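Local structure of poly-beta-hydroxybuterate polymerase (Cupriavidus necator, 5T6O) at residues F118-G121 with G122-S126; D209-K213 with G214-V218; Y237-L241 with R242-L246. The protein makes polyhydroxybutyrate by polymerisation without a template, as a class I synthase whose catalytic domain, of alpha/beta hydrolase fold, is this chain. The protein carries 1 engineered substitution. All blocks are in the same frame, centred on the assembly; numbering follows the deposited sequence.

Contact 1: F118-G121 with G122-S126. Engineered in segment 118-121: Ala119 (natural residue Cys).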
loop_
_atom_site.group_PDB
_atom_site.type_symbol
_atom_site.label_atom_id
_atom_site.label_comp_id
_atom_site.label_asym_id
_atom_site.label_seq_id
_atom_site.Cartn_x
_atom_site.Cartn_y
_atom_site.Cartn_z
ATOM N N PHE A 118 6.903 -15.578 22.281
ATOM C CA PHE A 118 6.154 -15.639 21.024
ATOM C C PHE A 118 5.004 -14.646 21.103
ATOM O O PHE A 118 4.210 -14.698 22.045
ATOM C CB PHE A 118 5.618 -17.052 20.757
ATOM C CG PHE A 118 4.705 -17.134 19.549
ATOM C CD1 PHE A 118 5.119 -16.648 18.320
ATOM C CD2 PHE A 118 3.449 -17.712 19.638
ATOM C CE1 PHE A 118 4.305 -16.728 17.208
ATOM C CE2 PHE A 118 2.621 -17.788 18.526
ATOM C CZ PHE A 118 3.050 -17.299 17.308
ATOM N N ALA A 119 4.926 -13.736 20.130
ATOM C CA ALA A 119 3.806 -12.775 20.034
ATOM C C ALA A 119 3.782 -11.955 21.321
ATOM O O ALA A 119 4.840 -11.479 21.760
ATOM C CB ALA A 119 2.524 -13.522 19.719
ATOM N N VAL A 120 2.629 -11.773 21.972
ATOM C CA VAL A 120 2.634 -10.936 23.169
ATOM C C VAL A 120 3.506 -11.542 24.272
ATOM O O VAL A 120 4.003 -10.808 25.133
ATOM C CB VAL A 120 1.197 -10.664 23.675
ATOM C CG1 VAL A 120 0.569 -11.915 24.283
ATOM C CG2 VAL A 120 1.228 -9.522 24.684
ATOM N N GLY A 121 3.739 -12.865 24.247
ATOM C CA GLY A 121 4.729 -13.443 25.150
ATOM C C GLY A 121 6.100 -12.810 24.991
ATOM O O GLY A 121 6.836 -12.649 25.971
ATOM N N GLY A 122 6.453 -12.418 23.766
ATOM C CA GLY A 122 7.730 -11.765 23.554
ATOM C C GLY A 122 7.745 -10.356 24.105
ATOM O O GLY A 122 8.764 -9.899 24.641
ATOM N N THR A 123 6.620 -9.645 23.965
ATOM C CA THR A 123 6.498 -8.322 24.564
ATOM C C THR A 123 6.575 -8.421 26.081
ATOM O O THR A 123 7.288 -7.651 26.732
ATOM C CB THR A 123 5.177 -7.673 24.135
ATOM O OG1 THR A 123 5.001 -7.824 22.718
ATOM C CG2 THR A 123 5.158 -6.190 24.499
ATOM N N ILE A 124 5.843 -9.382 26.652
ATOM C CA ILE A 124 5.869 -9.620 28.092
ATOM C C ILE A 124 7.280 -9.960 28.554
ATOM O O ILE A 124 7.797 -9.369 29.511
ATOM C CB ILE A 124 4.877 -10.738 28.458
ATOM C CG1 ILE A 124 3.438 -10.239 28.327
ATOM C CG2 ILE A 124 5.148 -11.265 29.873
ATOM C CD1 ILE A 124 2.373 -11.371 28.302
ATOM N N VAL A 125 7.923 -10.928 27.898
ATOM C CA VAL A 125 9.195 -11.366 28.453
ATOM C C VAL A 125 10.264 -10.294 28.267
ATOM O O VAL A 125 11.146 -10.140 29.121
ATOM C CB VAL A 125 9.621 -12.730 27.883
ATOM C CG1 VAL A 125 10.288 -12.591 26.514
ATOM C CG2 VAL A 125 10.538 -13.394 28.892
ATOM N N SER A 126 10.180 -9.502 27.195
ATOM C CA SER A 126 11.134 -8.406 27.024
ATOM C C SER A 126 10.952 -7.351 28.107
ATOM O O SER A 126 11.937 -6.821 28.641
ATOM C CB SER A 126 10.982 -7.781 25.635
ATOM O OG SER A 126 11.261 -8.745 24.628
#
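Val120 and Ile124 lie one turn apart at the start of helix 120-134, just past the sharp strand-to-helix turn that the alpha/beta hydrolase fold uses as its nucleophile elbow. The elbow itself is Ala119, an engineered residue where the natural one is Cys; its positive phi (59°, psi -133°) lets the chain turn from strand 113-118 into the helix. At the N-cap, Ala119 O receives Gly122 N at 2.7 Å, the donor standing above the carbonyl plane, and Thr123 N only weakly.

The hydrophobic side of the turn is made by two branched aliphatics, which suit a place packed against Trp236 of helix 234-246. Ile124 sets CG1 anti to its carbonyl carbon (chi1 -72°), which lays that branch back over the preceding turn, CG1 lying 3.3 Å from Val120 O. Its CD1 then meets CG2 of Val120 at 4.2 Å, methyl against methyl. Between the same two residues, Ile124 N bonds to Val120 O at 2.8 Å, nearly straight. The hydroxyl of Thr123 is used elsewhere, OG1 bonding to Leu149 O.

The backbone is tightly folded at the turn, and glycine, with no side chain, suits both positions that follow Val120: Gly121 CA lies 3.4 Å from Phe118 O, and Gly122 CA lies 3.4 Å from Ala119 O. One turn on, Ser126 doubles the hold on Gly122 O: its backbone N and its hydroxyl reach that oxygen from opposite faces of the carbonyl plane, OG at 2.8 Å.

Contact 2: D209-K213 with G214-V218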
loop_
_atom_site.group_PDB
_atom_site.type_symbol
_atom_site.label_atom_id
_atom_site.label_comp_id
_atom_site.label_asym_id
_atom_site.label_seq_id
_atom_site.Cartn_x
_atom_site.Cartn_y
_atom_site.Cartn_z
ATOM N N ASP A 209 -15.669 -18.438 11.221
ATOM C CA ASP A 209 -15.235 -19.829 11.334
ATOM C C ASP A 209 -15.848 -20.672 10.225
ATOM O O ASP A 209 -15.150 -21.406 9.514
ATOM C CB ASP A 209 -15.615 -20.378 12.716
ATOM C CG ASP A 209 -15.194 -21.826 12.907
ATOM O OD1 ASP A 209 -13.979 -22.066 13.091
ATOM O OD2 ASP A 209 -16.075 -22.720 12.878
ATOM N N ASN A 210 -17.158 -20.550 10.042
ATOM C CA ASN A 210 -17.843 -21.323 9.017
ATOM C C ASN A 210 -17.333 -20.970 7.621
ATOM O O ASN A 210 -17.206 -21.846 6.753
ATOM C CB ASN A 210 -19.343 -21.079 9.141
ATOM C CG ASN A 210 -20.158 -22.106 8.424
ATOM O OD1 ASN A 210 -20.644 -21.859 7.328
ATOM N ND2 ASN A 210 -20.317 -23.273 9.036
ATOM N N TYR A 211 -17.036 -19.693 7.385
ATOM C CA TYR A 211 -16.528 -19.291 6.076
ATOM C C TYR A 211 -15.150 -19.894 5.807
ATOM O O TYR A 211 -14.899 -20.436 4.722
ATOM C CB TYR A 211 -16.455 -17.769 5.972
ATOM C CG TYR A 211 -15.758 -17.348 4.691
ATOM C CD1 TYR A 211 -16.440 -17.348 3.481
ATOM C CD2 TYR A 211 -14.414 -17.001 4.691
ATOM C CE1 TYR A 211 -15.807 -16.994 2.302
ATOM C CE2 TYR A 211 -13.763 -16.648 3.502
ATOM C CZ TYR A 211 -14.473 -16.648 2.321
ATOM O OH TYR A 211 -13.853 -16.297 1.145
ATOM N N LEU A 212 -14.241 -19.786 6.776
ATOM C CA LEU A 212 -12.876 -20.261 6.561
ATOM C C LEU A 212 -12.850 -21.766 6.335
ATOM O O LEU A 212 -12.101 -22.263 5.484
ATOM C CB LEU A 212 -11.999 -19.897 7.757
ATOM C CG LEU A 212 -11.786 -18.400 7.950
ATOM C CD1 LEU A 212 -10.990 -18.154 9.211
ATOM C CD2 LEU A 212 -11.089 -17.821 6.707
ATOM N N LYS A 213 -13.662 -22.505 7.093
ATOM C CA LYS A 213 -13.654 -23.962 6.982
ATOM C C LYS A 213 -14.164 -24.431 5.631
ATOM O O LYS A 213 -13.715 -25.467 5.132
ATOM C CB LYS A 213 -14.473 -24.578 8.110
ATOM C CG LYS A 213 -13.807 -24.381 9.447
ATOM C CD LYS A 213 -14.426 -25.226 10.544
ATOM C CE LYS A 213 -13.620 -25.061 11.823
ATOM N NZ LYS A 213 -13.945 -26.087 12.842
ATOM N N GLY A 214 -15.073 -23.690 5.010
ATOM C CA GLY A 214 -15.654 -24.156 3.767
ATOM C C GLY A 214 -15.073 -23.543 2.507
ATOM O O GLY A 214 -15.352 -24.014 1.400
ATOM N N ASN A 215 -14.270 -22.491 2.638
ATOM C CA ASN A 215 -13.865 -21.745 1.465
ATOM C C ASN A 215 -12.386 -21.404 1.413
ATOM O O ASN A 215 -11.969 -20.707 0.482
ATOM C CB ASN A 215 -14.696 -20.459 1.366
ATOM C CG ASN A 215 -16.175 -20.748 1.306
ATOM O OD1 ASN A 215 -16.724 -21.004 0.232
ATOM N ND2 ASN A 215 -16.829 -20.746 2.467
ATOM N N THR A 216 -11.592 -21.862 2.373
ATOM C CA THR A 216 -10.163 -21.607 2.430
ATOM C C THR A 216 -9.464 -22.862 2.925
ATOM O O THR A 216 -10.094 -23.737 3.532
ATOM C CB THR A 216 -9.802 -20.460 3.387
ATOM O OG1 THR A 216 -9.860 -20.949 4.735
ATOM C CG2 THR A 216 -10.728 -19.243 3.199
ATOM N N PRO A 217 -8.138 -22.957 2.719
ATOM C CA PRO A 217 -7.374 -24.054 3.328
ATOM C C PRO A 217 -6.820 -23.733 4.711
ATOM O O PRO A 217 -5.852 -24.373 5.131
ATOM C CB PRO A 217 -6.233 -24.271 2.326
ATOM C CG PRO A 217 -5.976 -22.892 1.796
ATOM C CD PRO A 217 -7.352 -22.249 1.683
ATOM N N VAL A 218 -7.380 -22.758 5.426
ATOM C CA VAL A 218 -6.871 -22.523 6.783
ATOM C C VAL A 218 -6.994 -23.821 7.580
ATOM O O VAL A 218 -8.060 -24.467 7.552
ATOM C CB VAL A 218 -7.639 -21.372 7.460
ATOM C CG1 VAL A 218 -7.192 -21.204 8.909
ATOM C CG2 VAL A 218 -7.441 -20.061 6.667
#
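Toward the C-terminal part of helix 202-215 the backbone bonds of Gly214, Asn215 and Thr216 to the carbonyls of Asn210, Tyr211 and Leu212 are all weak. Two side chains add to them. The amide of Asn215 folds back so that ND2 donates to Tyr211 O at 3.0 Å, in the carbonyl plane and on a lone pair, with an N-H...O angle of 161°. Asn215 CB also lies over one face of the Tyr211 ring, 4.1 Å from its centroid, a CH-pi contact; amide and ring planes differ by only 16°.

Thr216 does the like for Leu212. With OG1 set between its backbone N and carbonyl carbon (chi1 78°), the hydroxyl donates to Leu212 O at 2.7 Å and accepts Val218 N at 3.1 Å, closing an ST turn. Its methyl CG2 stays on the apolar side, 3.8 Å from Leu212 CD2, and Val218 CG2 approaches that same leucine methyl.

Leu212 and Val218 continue onto Leu223 of helix 220-227, while Lys213 makes a cation-pi contact with Phe220; Phe161 of the second subunit packs on Leu212, and Ala338 of the third on Thr216.

Contact 3: Y237-L241 with R242-L246. With SO4 (sulfate ion), chain D.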
loop_
_atom_site.group_PDB
_atom_site.type_symbol
_atom_site.label_atom_id
_atom_site.label_comp_id
_atom_site.label_asym_id
_atom_site.label_seq_id
_atom_site.Cartn_x
_atom_site.Cartn_y
_atom_site.Cartn_z
ATOM N N TYR A 237 -5.660 -5.602 29.678
ATOM C CA TYR A 237 -6.026 -5.314 28.295
ATOM C C TYR A 237 -5.994 -3.811 28.026
ATOM O O TYR A 237 -5.522 -3.366 26.973
ATOM C CB TYR A 237 -7.409 -5.939 28.057
ATOM C CG TYR A 237 -8.114 -5.759 26.728
ATOM C CD1 TYR A 237 -7.438 -5.415 25.573
ATOM C CD2 TYR A 237 -9.491 -5.960 26.646
ATOM C CE1 TYR A 237 -8.118 -5.256 24.371
ATOM C CE2 TYR A 237 -10.175 -5.807 25.457
ATOM C CZ TYR A 237 -9.488 -5.443 24.323
ATOM O OH TYR A 237 -10.176 -5.287 23.136
ATOM N N CYS A 238 -6.465 -3.011 28.985
ATOM C CA CYS A 238 -6.420 -1.556 28.858
ATOM C C CYS A 238 -4.986 -1.062 28.698
ATOM O O CYS A 238 -4.680 -0.267 27.797
ATOM C CB CYS A 238 -7.084 -0.931 30.091
ATOM S SG CYS A 238 -6.974 0.871 30.229
ATOM N N TRP A 239 -4.091 -1.525 29.572
ATOM C CA TRP A 239 -2.701 -1.068 29.542
ATOM C C TRP A 239 -2.028 -1.468 28.241
ATOM O O TRP A 239 -1.352 -0.658 27.601
ATOM C CB TRP A 239 -1.938 -1.649 30.739
ATOM C CG TRP A 239 -0.562 -1.089 30.946
ATOM C CD1 TRP A 239 -0.186 -0.158 31.874
ATOM C CD2 TRP A 239 0.627 -1.426 30.214
ATOM N NE1 TRP A 239 1.161 0.106 31.762
ATOM C CE2 TRP A 239 1.680 -0.656 30.750
ATOM C CE3 TRP A 239 0.902 -2.298 29.157
ATOM C CZ2 TRP A 239 2.986 -0.732 30.264
ATOM C CZ3 TRP A 239 2.199 -2.369 28.677
ATOM C CH2 TRP A 239 3.222 -1.588 29.233
ATOM N N TYR A 240 -2.196 -2.731 27.842
ATOM C CA TYR A 240 -1.593 -3.213 26.602
ATOM C C TYR A 240 -2.067 -2.401 25.401
ATOM O O TYR A 240 -1.254 -1.905 24.613
ATOM C CB TYR A 240 -1.925 -4.696 26.446
ATOM C CG TYR A 240 -1.292 -5.365 25.251
ATOM C CD1 TYR A 240 0.078 -5.277 25.021
ATOM C CD2 TYR A 240 -2.062 -6.109 24.374
ATOM C CE1 TYR A 240 0.655 -5.900 23.925
ATOM C CE2 TYR A 240 -1.493 -6.734 23.272
ATOM C CZ TYR A 240 -0.138 -6.627 23.057
ATOM O OH TYR A 240 0.422 -7.252 21.958
ATOM N N LEU A 241 -3.382 -2.218 25.260
ATOM C CA LEU A 241 -3.907 -1.437 24.141
ATOM C C LEU A 241 -3.393 -0.001 24.178
ATOM O O LEU A 241 -2.979 0.547 23.154
ATOM C CB LEU A 241 -5.437 -1.453 24.177
ATOM C CG LEU A 241 -6.256 -1.475 22.896
ATOM C CD1 LEU A 241 -5.815 -2.628 22.008
ATOM C CD2 LEU A 241 -7.741 -1.602 23.251
ATOM N N ARG A 242 -3.423 0.629 25.357
ATOM C CA ARG A 242 -3.072 2.045 25.452
ATOM C C ARG A 242 -1.598 2.287 25.149
ATOM O O ARG A 242 -1.256 3.169 24.348
ATOM C CB ARG A 242 -3.409 2.570 26.851
ATOM C CG ARG A 242 -2.892 3.983 27.136
ATOM C CD ARG A 242 -3.416 4.439 28.490
ATOM N NE ARG A 242 -4.852 4.691 28.433
ATOM C CZ ARG A 242 -5.613 4.906 29.500
ATOM N NH1 ARG A 242 -5.078 4.857 30.713
ATOM N NH2 ARG A 242 -6.908 5.153 29.352
ATOM N N HIS A 243 -0.704 1.521 25.782
ATOM C CA HIS A 243 0.705 1.894 25.817
ATOM C C HIS A 243 1.526 1.244 24.711
ATOM O O HIS A 243 2.700 1.599 24.544
ATOM C CB HIS A 243 1.306 1.552 27.186
ATOM C CG HIS A 243 0.737 2.376 28.304
ATOM N ND1 HIS A 243 0.960 3.731 28.413
ATOM C CD2 HIS A 243 -0.064 2.041 29.347
ATOM C CE1 HIS A 243 0.331 4.194 29.480
ATOM N NE2 HIS A 243 -0.303 3.189 30.061
ATOM N N THR A 244 0.944 0.314 23.954
ATOM C CA THR A 244 1.647 -0.240 22.803
ATOM C C THR A 244 0.951 0.171 21.505
ATOM O O THR A 244 1.399 1.112 20.838
ATOM C CB THR A 244 1.791 -1.770 22.937
ATOM O OG1 THR A 244 0.520 -2.421 22.818
ATOM C CG2 THR A 244 2.395 -2.129 24.281
ATOM N N TYR A 245 -0.164 -0.479 21.155
ATOM C CA TYR A 245 -0.829 -0.172 19.891
ATOM C C TYR A 245 -1.155 1.312 19.743
ATOM O O TYR A 245 -0.997 1.880 18.657
ATOM C CB TYR A 245 -2.108 -0.996 19.749
ATOM C CG TYR A 245 -1.850 -2.434 19.405
ATOM C CD1 TYR A 245 -1.693 -2.837 18.078
ATOM C CD2 TYR A 245 -1.761 -3.398 20.398
ATOM C CE1 TYR A 245 -1.459 -4.159 17.763
ATOM C CE2 TYR A 245 -1.522 -4.716 20.087
ATOM C CZ TYR A 245 -1.374 -5.091 18.771
ATOM O OH TYR A 245 -1.143 -6.411 18.469
ATOM N N LEU A 246 -1.622 1.961 20.815
ATOM C CA LEU A 246 -2.101 3.330 20.639
ATOM C C LEU A 246 -0.998 4.371 20.782
ATOM O O LEU A 246 -0.839 5.235 19.915
ATOM C CB LEU A 246 -3.227 3.630 21.633
ATOM C CG LEU A 246 -4.605 3.226 21.125
ATOM C CD1 LEU A 246 -5.646 3.549 22.171
ATOM C CD2 LEU A 246 -4.914 3.963 19.828
HETATM S S SO4 D . -2.417 3.315 33.085
HETATM O O1 SO4 D . -1.180 3.800 33.692
HETATM O O2 SO4 D . -2.523 3.884 31.737
HETATM O O3 SO4 D . -3.581 3.694 33.886
HETATM O O4 SO4 D . -2.404 1.852 33.044
#
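Trp239 and His243, one turn apart on helix 234-246, form the first of two aromatic pairs. His243 CB sits squarely above the six-membered ring of Trp239, 4.0 Å from its centroid, and CD2 reaches across the pyrrole part to 3.3 Å from Trp239 NE1, the two ring planes inclined at 49°. Trp89 stacks on the same indole. Farther along, the edge of Tyr245 points at the face of Tyr240 in an offset edge-to-face pair, planes at 87°, with both CE2 atoms 3.8 Å apart; Phe152 meets Tyr245 in turn.

Among the hydrogen bonds, Tyr240 O is held twice by Thr244, whose N and OG1 come from opposite faces of the carbonyl plane, OG1 at 2.6 Å. Threonine suits the spot because its short hydroxyl can reach the carbonyl four residues back; just beyond, the helix widens into a pi-type turn, Leu246 N bonding to Leu241 O.

Polar ends gather at a sulfate, probably from the crystallisation liquor. Arg242 NH1 and His243 NE2 both donate to its O2, each at 2.9 Å, while Arg242 NH2 bonds to Ala180 O, and Cys182 N binds the ion too. Cys182 is disulfide-bonded to Cys238, whose SG lies over the face of the guanidinium.

Since His243 ND1 also bonds to Glu249 OE1, both ring nitrogens face acceptors, which is consistent with a protonated imidazole that, beside Arg242, would favour an anion here.

In the fold
Contacts 1 and 3 belong together: Val120 of the elbow packs on Tyr240 of helix 234-246, Trp89 lies against both contacts, and their centres are 14 Å apart. Contact 1 is the innermost, close to the centre of the chain, and its chemistry is backbone bonds, glycines and aliphatics. Contact 3, also largely buried, combines aromatic pairs with hydrogen bonds to a sulfate. Contact 2 lies about 29 Å from contact 1 between centres, partly exposed, and uses the side chains of Asn215 and Thr216 to bond carbonyls near the C-terminal part of a helix. Residues 209-218 and 237-246 both touch the second subunit, whereas no other chain reaches residues 118-126.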